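Local coordinates for sister chromatid cohesion protein PDS5 homolog C (Arabidopsis thaliana, PDB 7DE9), which acts as a cohesin cofactor in DNA repair and sister chromatid cohesion and, through this Tudor domain, binds a monomethylated histone H3 tail, at residues W21-V32 / L43-Q51. Residues are numbered along the deposited sequence; the frame is centred on the assembly and turned at random.
Sequences WPMDQAYYKGVV and LVIYDDGDQ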
loop_
_atom_site.group_PDB
_atom_site.type_symbol
_atom_site.label_atom_id
_atom_site.label_comp_id
_atom_site.label_asym_id
_atom_site.label_seq_id
_atom_site.Cartn_x
_atom_site.Cartn_y
_atom_site.Cartn_z
ATOM N N TRP A 21 8.800 -1.498 -2.434
ATOM C CA TRP A 21 9.002 -2.816 -3.032
ATOM C C TRP A 21 10.487 -3.142 -2.939
ATOM O O TRP A 21 11.312 -2.542 -3.658
ATOM C CB TRP A 21 8.541 -2.865 -4.489
ATOM C CG TRP A 21 7.057 -2.759 -4.689
ATOM C CD1 TRP A 21 6.156 -2.140 -3.871
ATOM C CD2 TRP A 21 6.309 -3.298 -5.779
ATOM N NE1 TRP A 21 4.891 -2.255 -4.397
ATOM C CE2 TRP A 21 4.959 -2.966 -5.565
ATOM C CE3 TRP A 21 6.652 -4.029 -6.922
ATOM C CZ2 TRP A 21 3.951 -3.341 -6.446
ATOM C CZ3 TRP A 21 5.651 -4.399 -7.799
ATOM C CH2 TRP A 21 4.315 -4.054 -7.557
ATOM N N PRO A 22 10.830 -4.060 -2.020
ATOM C CA PRO A 22 12.219 -4.422 -1.719
ATOM C C PRO A 22 12.975 -4.935 -2.937
ATOM O O PRO A 22 14.162 -4.641 -3.089
ATOM C CB PRO A 22 12.070 -5.527 -0.671
ATOM C CG PRO A 22 10.766 -5.269 -0.027
ATOM C CD PRO A 22 9.879 -4.695 -1.090
HETATM N N MSE A 23 12.302 -5.700 -3.788
HETATM C CA MSE A 23 12.982 -6.315 -4.918
HETATM C C MSE A 23 13.506 -5.277 -5.886
HETATM O O MSE A 23 14.551 -5.475 -6.498
HETATM C CB MSE A 23 12.062 -7.275 -5.657
HETATM C CG MSE A 23 12.443 -8.716 -5.440
HETATM SE SE MSE A 23 11.285 -9.901 -6.408
HETATM C CE MSE A 23 12.223 -9.956 -8.079
ATOM N N ASP A 24 12.772 -4.178 -6.032
ATOM C CA ASP A 24 13.195 -3.093 -6.915
ATOM C C ASP A 24 13.976 -2.018 -6.171
ATOM O O ASP A 24 14.489 -1.089 -6.794
ATOM C CB ASP A 24 11.993 -2.439 -7.605
ATOM C CG ASP A 24 11.281 -3.368 -8.580
ATOM O OD1 ASP A 24 11.862 -4.397 -8.987
ATOM O OD2 ASP A 24 10.129 -3.050 -8.944
ATOM N N GLN A 25 14.056 -2.149 -4.847
ATOM C CA GLN A 25 14.556 -1.089 -3.970
ATOM C C GLN A 25 13.903 0.214 -4.368
ATOM O O GLN A 25 14.590 1.205 -4.647
ATOM C CB GLN A 25 16.077 -0.942 -4.029
ATOM C CG GLN A 25 16.843 -2.208 -3.740
ATOM C CD GLN A 25 17.360 -2.852 -5.009
ATOM O OE1 GLN A 25 18.260 -2.322 -5.663
ATOM N NE2 GLN A 25 16.778 -3.986 -5.377
ATOM N N ALA A 26 12.575 0.204 -4.413
ATOM C CA ALA A 26 11.868 1.381 -4.909
ATOM C C ALA A 26 10.638 1.713 -4.088
ATOM O O ALA A 26 10.036 0.833 -3.498
ATOM C CB ALA A 26 11.466 1.174 -6.366
ATOM N N TYR A 27 10.261 2.987 -4.070
ATOM C CA TYR A 27 8.944 3.381 -3.586
ATOM C C TYR A 27 8.013 3.568 -4.769
ATOM O O TYR A 27 8.406 4.139 -5.789
ATOM C CB TYR A 27 9.009 4.678 -2.779
ATOM C CG TYR A 27 9.444 4.511 -1.346
ATOM C CD1 TYR A 27 8.557 4.037 -0.385
ATOM C CD2 TYR A 27 10.728 4.846 -0.944
ATOM C CE1 TYR A 27 8.942 3.891 0.928
ATOM C CE2 TYR A 27 11.122 4.698 0.366
ATOM C CZ TYR A 27 10.224 4.220 1.300
ATOM O OH TYR A 27 10.610 4.075 2.614
ATOM N N TYR A 28 6.783 3.083 -4.643
ATOM C CA TYR A 28 5.769 3.333 -5.662
ATOM C C TYR A 28 4.579 4.023 -5.028
ATOM O O TYR A 28 4.155 3.664 -3.929
ATOM C CB TYR A 28 5.340 2.039 -6.352
ATOM C CG TYR A 28 6.483 1.362 -7.065
ATOM C CD1 TYR A 28 7.089 1.960 -8.157
ATOM C CD2 TYR A 28 6.964 0.134 -6.643
ATOM C CE1 TYR A 28 8.128 1.354 -8.807
ATOM C CE2 TYR A 28 8.007 -0.487 -7.293
ATOM C CZ TYR A 28 8.589 0.135 -8.372
ATOM O OH TYR A 28 9.624 -0.466 -9.031
ATOM N N LYS A 29 4.055 5.025 -5.726
ATOM C CA LYS A 29 2.989 5.867 -5.198
ATOM C C LYS A 29 1.603 5.323 -5.517
ATOM O O LYS A 29 1.343 4.841 -6.619
ATOM C CB LYS A 29 3.123 7.294 -5.742
ATOM C CG LYS A 29 4.397 8.000 -5.307
ATOM C CD LYS A 29 4.281 9.516 -5.402
ATOM C CE LYS A 29 4.435 10.013 -6.830
ATOM N NZ LYS A 29 4.593 11.495 -6.878
ATOM N N GLY A 30 0.711 5.414 -4.540
ATOM C CA GLY A 30 -0.647 4.953 -4.729
ATOM C C GLY A 30 -1.588 5.591 -3.734
ATOM O O GLY A 30 -1.192 6.424 -2.923
ATOM N N VAL A 31 -2.850 5.209 -3.813
ATOM C CA VAL A 31 -3.836 5.659 -2.848
ATOM C C VAL A 31 -4.453 4.446 -2.146
ATOM O O VAL A 31 -4.653 3.388 -2.757
ATOM C CB VAL A 31 -4.932 6.516 -3.519
ATOM C CG1 VAL A 31 -5.740 5.690 -4.511
ATOM C CG2 VAL A 31 -5.847 7.127 -2.475
ATOM N N VAL A 32 -4.728 4.593 -0.855
ATOM C CA VAL A 32 -5.436 3.567 -0.107
ATOM C C VAL A 32 -6.931 3.712 -0.353
ATOM O O VAL A 32 -7.555 4.672 0.110
ATOM C CB VAL A 32 -5.144 3.661 1.392
ATOM C CG1 VAL A 32 -5.810 2.518 2.137
ATOM C CG2 VAL A 32 -3.646 3.660 1.623
ATOM N N LEU A 43 -6.384 -2.001 0.501
ATOM C CA LEU A 43 -6.304 -2.068 -0.947
ATOM C C LEU A 43 -5.593 -0.824 -1.442
ATOM O O LEU A 43 -6.066 0.283 -1.224
ATOM C CB LEU A 43 -7.692 -2.178 -1.573
ATOM C CG LEU A 43 -7.775 -2.141 -3.099
ATOM C CD1 LEU A 43 -6.994 -3.279 -3.724
ATOM C CD2 LEU A 43 -9.221 -2.202 -3.535
ATOM N N VAL A 44 -4.448 -1.007 -2.083
ATOM C CA VAL A 44 -3.689 0.115 -2.627
ATOM C C VAL A 44 -3.765 0.109 -4.148
ATOM O O VAL A 44 -3.450 -0.899 -4.802
ATOM C CB VAL A 44 -2.214 0.081 -2.174
ATOM C CG1 VAL A 44 -1.413 1.205 -2.827
ATOM C CG2 VAL A 44 -2.130 0.183 -0.660
ATOM N N ILE A 45 -4.214 1.232 -4.705
ATOM C CA ILE A 45 -4.245 1.400 -6.153
ATOM C C ILE A 45 -3.099 2.315 -6.530
ATOM O O ILE A 45 -3.051 3.461 -6.096
ATOM C CB ILE A 45 -5.584 1.981 -6.658
ATOM C CG1 ILE A 45 -6.668 0.902 -6.689
ATOM C CG2 ILE A 45 -5.436 2.526 -8.071
ATOM C CD1 ILE A 45 -7.237 0.558 -5.363
ATOM N N TYR A 46 -2.171 1.803 -7.334
ATOM C CA TYR A 46 -0.961 2.538 -7.688
ATOM C C TYR A 46 -1.124 3.462 -8.890
ATOM O O TYR A 46 -1.987 3.248 -9.746
ATOM C CB TYR A 46 0.182 1.558 -7.962
ATOM C CG TYR A 46 0.668 0.833 -6.728
ATOM C CD1 TYR A 46 1.577 1.431 -5.859
ATOM C CD2 TYR A 46 0.217 -0.450 -6.428
ATOM C CE1 TYR A 46 2.023 0.778 -4.725
ATOM C CE2 TYR A 46 0.657 -1.115 -5.293
ATOM C CZ TYR A 46 1.563 -0.497 -4.448
ATOM O OH TYR A 46 2.008 -1.152 -3.320
ATOM N N ASP A 47 -0.272 4.485 -8.935
ATOM C CA ASP A 47 -0.159 5.408 -10.060
ATOM C C ASP A 47 -0.122 4.716 -11.414
ATOM O O ASP A 47 -0.727 5.178 -12.382
ATOM C CB ASP A 47 1.114 6.250 -9.920
ATOM C CG ASP A 47 0.900 7.508 -9.114
ATOM O OD1 ASP A 47 -0.268 7.904 -8.931
ATOM O OD2 ASP A 47 1.906 8.103 -8.671
ATOM N N ASP A 48 0.609 3.612 -11.485
ATOM C CA ASP A 48 0.893 2.987 -12.768
ATOM C C ASP A 48 -0.116 1.900 -13.139
ATOM O O ASP A 48 0.081 1.165 -14.105
ATOM C CB ASP A 48 2.310 2.413 -12.767
ATOM C CG ASP A 48 2.545 1.420 -11.651
ATOM O OD1 ASP A 48 1.563 0.960 -11.029
ATOM O OD2 ASP A 48 3.724 1.098 -11.393
ATOM N N GLY A 49 -1.185 1.791 -12.359
ATOM C CA GLY A 49 -2.263 0.879 -12.687
ATOM C C GLY A 49 -2.227 -0.440 -11.947
ATOM O O GLY A 49 -3.169 -1.232 -12.032
ATOM N N ASP A 50 -1.136 -0.689 -11.232
ATOM C CA ASP A 50 -1.036 -1.871 -10.387
ATOM C C ASP A 50 -1.969 -1.735 -9.195
ATOM O O ASP A 50 -2.331 -0.626 -8.813
ATOM C CB ASP A 50 0.401 -2.080 -9.911
ATOM C CG ASP A 50 1.260 -2.768 -10.945
ATOM O OD1 ASP A 50 0.763 -3.001 -12.067
ATOM O OD2 ASP A 50 2.433 -3.078 -10.639
ATOM N N GLN A 51 -2.377 -2.868 -8.628
ATOM C CA GLN A 51 -3.148 -2.895 -7.382
ATOM C C GLN A 51 -2.578 -3.961 -6.458
ATOM O O GLN A 51 -2.113 -5.006 -6.916
ATOM C CB GLN A 51 -4.627 -3.179 -7.646
ATOM C CG GLN A 51 -5.277 -2.220 -8.628
ATOM C CD GLN A 51 -6.661 -2.664 -9.062
ATOM O OE1 GLN A 51 -6.828 -3.741 -9.635
ATOM N NE2 GLN A 51 -7.660 -1.828 -8.800
HETATM O O HOH W 1 2.844 3.753 -9.058
#
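K29 O is gripped by two donors: the backbone N of D47 lies 2.8 Å from it with an almost straight N-H...O angle of 176°, and a water that also accepts a weak bond from D48 N donates to it. Y46 CA adds a CA-H...O contact to the same carbonyl. Further along, V31 and I45 form an antiparallel hydrogen-bonded pair, V31 N to I45 O and I45 N to V31 O both measuring 2.9 Å. G30 faces Y46 with only 3.8 Å between their CA atoms, and a CB on G30 would clash with I45 O. The Y46 ring, with CG anti to its own carbonyl carbon (chi1 -69°), brings its CD1 against Y28 CB at 3.8 Å, while V44 CG1 packs on one ring face. W21 turns an edge toward the face of Y46, the planes 88° apart in an offset edge-to-face pair with centroids 5.6 Å apart. E52 hydrogen-bonds Y46 OH. A leucine in place of Y46 would probably take from W21 one of its two aromatic neighbours and leave E52 without its hydroxyl partner. W21, Y28 and Y46 all pack on a modified side chain of the bound peptide, which D50 OD2 hydrogen-bonds: an aromatic cage with an acidic residue, Y28 and Y46 supplied by the hairpin, W21 by strand 16-21 and D50 by the loop after Y46, the methyllysine-reading site of a Tudor domain.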